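Local coordinates for protein beta-2-microglobulin (Ctenopharyngodon idella, PDB 5H5Z) that pairs as the light chain with the MHC class I heavy chain and probably supports peptide presentation in this bony fish, at residues Pro15-Tyr18 against Gly19-Asn22; Ser29-Pro33 against Pro34-Ile38. The protein carries 1 engineered substitution. All coordinates share one frame; numbering follows the deposited sequence.

Contact 1 (Pro15-Tyr18 against Gly19-Asn22); sequences PGEY and GKEN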
# COMPACT_ATOMS: atom_id res chain seq x y z
N PRO B 15 -4.67 17.12 -11.22
CA PRO B 15 -6.03 17.55 -11.54
C PRO B 15 -6.40 17.16 -12.97
O PRO B 15 -5.57 17.31 -13.88
CB PRO B 15 -5.95 19.07 -11.40
CG PRO B 15 -4.96 19.26 -10.31
CD PRO B 15 -3.92 18.19 -10.53
N GLY B 16 -7.61 16.64 -13.15
CA GLY B 16 -8.05 16.10 -14.43
C GLY B 16 -8.45 17.17 -15.44
O GLY B 16 -9.59 17.21 -15.88
N GLU B 17 -7.49 18.03 -15.79
CA GLU B 17 -7.69 19.07 -16.80
C GLU B 17 -7.72 18.43 -18.18
O GLU B 17 -6.83 17.64 -18.52
CB GLU B 17 -6.55 20.09 -16.72
CG GLU B 17 -6.61 21.20 -17.76
CD GLU B 17 -5.33 22.02 -17.81
OE1 GLU B 17 -4.88 22.36 -18.92
OE2 GLU B 17 -4.78 22.32 -16.73
N TYR B 18 -8.74 18.76 -18.98
CA TYR B 18 -8.86 18.23 -20.34
C TYR B 18 -7.69 18.61 -21.23
O TYR B 18 -7.22 19.76 -21.21
CB TYR B 18 -10.15 18.70 -21.01
CG TYR B 18 -11.42 18.17 -20.39
CD1 TYR B 18 -11.52 16.84 -19.95
CD2 TYR B 18 -12.55 18.98 -20.29
CE1 TYR B 18 -12.69 16.36 -19.39
CE2 TYR B 18 -13.72 18.50 -19.73
CZ TYR B 18 -13.79 17.19 -19.29
OH TYR B 18 -14.96 16.72 -18.74
N GLY B 19 -7.23 17.65 -22.02
CA GLY B 19 -6.15 17.86 -22.98
C GLY B 19 -4.75 17.82 -22.39
O GLY B 19 -3.78 18.14 -23.08
N LYS B 20 -4.65 17.43 -21.13
CA LYS B 20 -3.37 17.37 -20.43
C LYS B 20 -2.98 15.93 -20.12
O LYS B 20 -3.79 15.16 -19.60
CB LYS B 20 -3.43 18.18 -19.14
CG LYS B 20 -2.09 18.37 -18.44
CD LYS B 20 -2.23 19.27 -17.22
CE LYS B 20 -0.88 19.51 -16.57
NZ LYS B 20 -0.92 20.63 -15.58
N GLU B 21 -1.74 15.56 -20.45
CA GLU B 21 -1.21 14.24 -20.11
C GLU B 21 -1.26 14.04 -18.60
O GLU B 21 -0.88 14.92 -17.83
CB GLU B 21 0.22 14.05 -20.63
CG GLU B 21 0.36 13.97 -22.15
CD GLU B 21 -0.19 12.69 -22.76
OE1 GLU B 21 -0.55 11.74 -22.02
OE2 GLU B 21 -0.25 12.62 -24.00
N ASN B 22 -1.74 12.87 -18.20
CA ASN B 22 -2.03 12.58 -16.80
C ASN B 22 -1.90 11.08 -16.57
O ASN B 22 -1.53 10.34 -17.48
CB ASN B 22 -3.47 13.05 -16.49
CG ASN B 22 -3.65 13.50 -15.04
OD1 ASN B 22 -3.02 12.98 -14.12
ND2 ASN B 22 -4.55 14.46 -14.84
O HOH W 1 -5.28 15.88 -17.20
O HOH W 2 -2.14 22.95 -17.22
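Glu17 and Lys20 are the end residues of a type II beta turn. The backbone bond that closes it, from Lys20 N to Glu17 O, is weak, at 3.4 Å with an N-H...O angle of 143°. Gly19 takes the third place with a positive phi of 81°, a conformation that favours glycine; a CB there would run into Tyr18 O. Just before the beta turn, Gly16 is the centre of an inverse gamma turn, with a weak bond from Glu17 N to Pro15 O.

Water does much of the joining. Water 1 donates to Glu17 O at 2.7 Å and to Lys20 O at 2.9 Å, and accepts from Asn22 ND2 at 2.8 Å. Glu17 O thus has two donors, the turn amide and this water. The other end of the Asn22 amide is also used, since OD1 accepts from the backbone N of Tyr14.

The charged side chains meet less directly. Glu17 OE2 lies 4.4 Å from Lys20 NZ, beyond a salt bridge, and water 2 joins these two atoms by donating to OE2 and accepting from NZ. Both chains are extended with CG anti to the backbone N, which brings OE2 and NZ to the same water. Glu17 OE2 also lies 4.0 Å from Lys20 CD, partway along the lysine chain.

Gly16 O and Tyr18 N hydrogen-bond to the side chain of Asn273 of the MHC class I chain. The loop links strand 7-12 to strand 22-31, and Asn22 pairs through its backbone with Phe71 of strand 63-71.

Contact 2 (Ser29-Pro33 against Pro34-Ile38); sequences SNFHP and PDISI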
# COMPACT_ATOMS: atom_id res chain seq x y z
N SER B 29 -8.32 -1.56 -2.26
CA SER B 29 -7.76 -1.84 -0.94
C SER B 29 -8.74 -2.56 -0.02
O SER B 29 -9.91 -2.73 -0.37
CB SER B 29 -7.30 -0.54 -0.28
OG SER B 29 -8.41 0.32 -0.06
N ASN B 30 -8.26 -2.97 1.15
CA ASN B 30 -9.10 -3.55 2.20
C ASN B 30 -9.82 -4.84 1.78
O ASN B 30 -10.95 -5.09 2.22
CB ASN B 30 -10.12 -2.51 2.71
CG ASN B 30 -9.47 -1.32 3.38
OD1 ASN B 30 -8.29 -1.36 3.77
ND2 ASN B 30 -10.24 -0.25 3.55
N PHE B 31 -9.19 -5.65 0.94
CA PHE B 31 -9.87 -6.84 0.42
C PHE B 31 -9.21 -8.17 0.77
O PHE B 31 -8.00 -8.26 0.92
CB PHE B 31 -10.14 -6.72 -1.09
CG PHE B 31 -8.90 -6.81 -1.95
CD1 PHE B 31 -8.44 -8.03 -2.42
CD2 PHE B 31 -8.22 -5.65 -2.31
CE1 PHE B 31 -7.31 -8.11 -3.23
CE2 PHE B 31 -7.09 -5.72 -3.11
CZ PHE B 31 -6.63 -6.95 -3.57
N HIS B 32 -10.05 -9.20 0.91
CA HIS B 32 -9.61 -10.58 1.16
C HIS B 32 -10.74 -11.50 0.68
O HIS B 32 -11.90 -11.19 0.92
CB HIS B 32 -9.37 -10.81 2.66
CG HIS B 32 -9.14 -12.24 3.02
ND1 HIS B 32 -7.90 -12.84 2.92
CD2 HIS B 32 -9.98 -13.20 3.48
CE1 HIS B 32 -7.99 -14.10 3.30
NE2 HIS B 32 -9.24 -14.35 3.65
N PRO B 33 -10.41 -12.63 0.01
CA PRO B 33 -9.08 -13.15 -0.33
C PRO B 33 -8.40 -12.38 -1.49
O PRO B 33 -9.02 -11.50 -2.09
CB PRO B 33 -9.36 -14.60 -0.71
CG PRO B 33 -10.76 -14.59 -1.23
CD PRO B 33 -11.48 -13.55 -0.42
N PRO B 34 -7.12 -12.71 -1.79
CA PRO B 34 -6.30 -11.88 -2.70
C PRO B 34 -6.64 -11.94 -4.19
O PRO B 34 -6.37 -10.96 -4.90
CB PRO B 34 -4.88 -12.41 -2.46
CG PRO B 34 -5.06 -13.81 -1.98
CD PRO B 34 -6.34 -13.80 -1.18
N ASP B 35 -7.21 -13.04 -4.66
CA ASP B 35 -7.54 -13.18 -6.08
C ASP B 35 -8.54 -12.12 -6.51
O ASP B 35 -9.61 -11.98 -5.92
CB ASP B 35 -8.09 -14.57 -6.39
CG ASP B 35 -7.66 -15.08 -7.74
OD1 ASP B 35 -8.08 -14.51 -8.77
OD2 ASP B 35 -6.87 -16.05 -7.78
N ILE B 36 -8.17 -11.36 -7.54
CA ILE B 36 -8.96 -10.21 -7.97
C ILE B 36 -8.65 -9.85 -9.43
O ILE B 36 -7.55 -10.14 -9.93
CB ILE B 36 -8.74 -9.00 -7.03
CG1 ILE B 36 -9.88 -7.97 -7.17
CG2 ILE B 36 -7.37 -8.37 -7.25
CD1 ILE B 36 -10.07 -7.11 -5.93
N SER B 37 -9.62 -9.23 -10.10
CA SER B 37 -9.45 -8.70 -11.44
C SER B 37 -9.67 -7.19 -11.39
O SER B 37 -10.71 -6.72 -10.91
CB SER B 37 -10.46 -9.34 -12.39
OG SER B 37 -10.37 -8.79 -13.70
N ILE B 38 -8.69 -6.43 -11.88
CA ILE B 38 -8.82 -4.98 -11.99
C ILE B 38 -8.50 -4.56 -13.43
O ILE B 38 -7.47 -4.95 -13.98
CB ILE B 38 -7.88 -4.22 -11.02
CG1 ILE B 38 -8.06 -4.71 -9.57
CG2 ILE B 38 -8.11 -2.71 -11.11
CD1 ILE B 38 -6.91 -4.35 -8.65
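Pro33 O accepts a hydrogen bond from His85 NE2 and, with Pro34 O, borders the edge of the Phe31 ring. Both carbonyl oxygens lie in the ring plane. Pro34 O is 3.4 Å from Phe31 CE1, so the ring's polarised C-H edge faces it. Ile36 covers one face of the same ring. Ile36 CD1 stands 3.9 Å from the centroid of the Phe31 ring, 9° off its normal, a CH-pi contact. Ile36 CG2 reaches the far end of the ring, 4.0 Å from Phe31 CZ. A chi1 of 70° holds the Phe31 ring between its backbone N and carbonyl carbon, turned toward Ile36. This is the crossover of the immunoglobulin C1-set sandwich, where the chain leaves strand 22-31 and enters strand 36-42 of the other sheet. A cis peptide bond before Pro33 helps shape the link. Pro33 CB sits over one face of the His32 ring. Leu65 of strand 63-71 touches both Phe31 and Ile36. With an alanine at Phe31, Ile36 CD1 is likely to lose its aromatic face and a gap to open between the sheets. His32 and Pro34 also pack on Thr91 of the MHC class I chain.

Overall arrangement
Contact 1 comes first along the chain and contact 2 follows it; strand 22-31 joins them, its first residue in contact 1 and its last ones in contact 2. Their centres are 29 Å apart, their nearest atoms about 16 Å, and they lie on opposite sides of the chain's centre. Contact 1 is the loop that enters this strand from strand 7-12, within one sheet. Contact 2 is the link that leaves it for strand 36-42 in the second sheet. Both fall within the single immunoglobulin C1-set domain. Each also touches the MHC class I chain, so the loops at the two ends of the strand meet that partner at separate places, consistent with a light chain lying along its heavy chain.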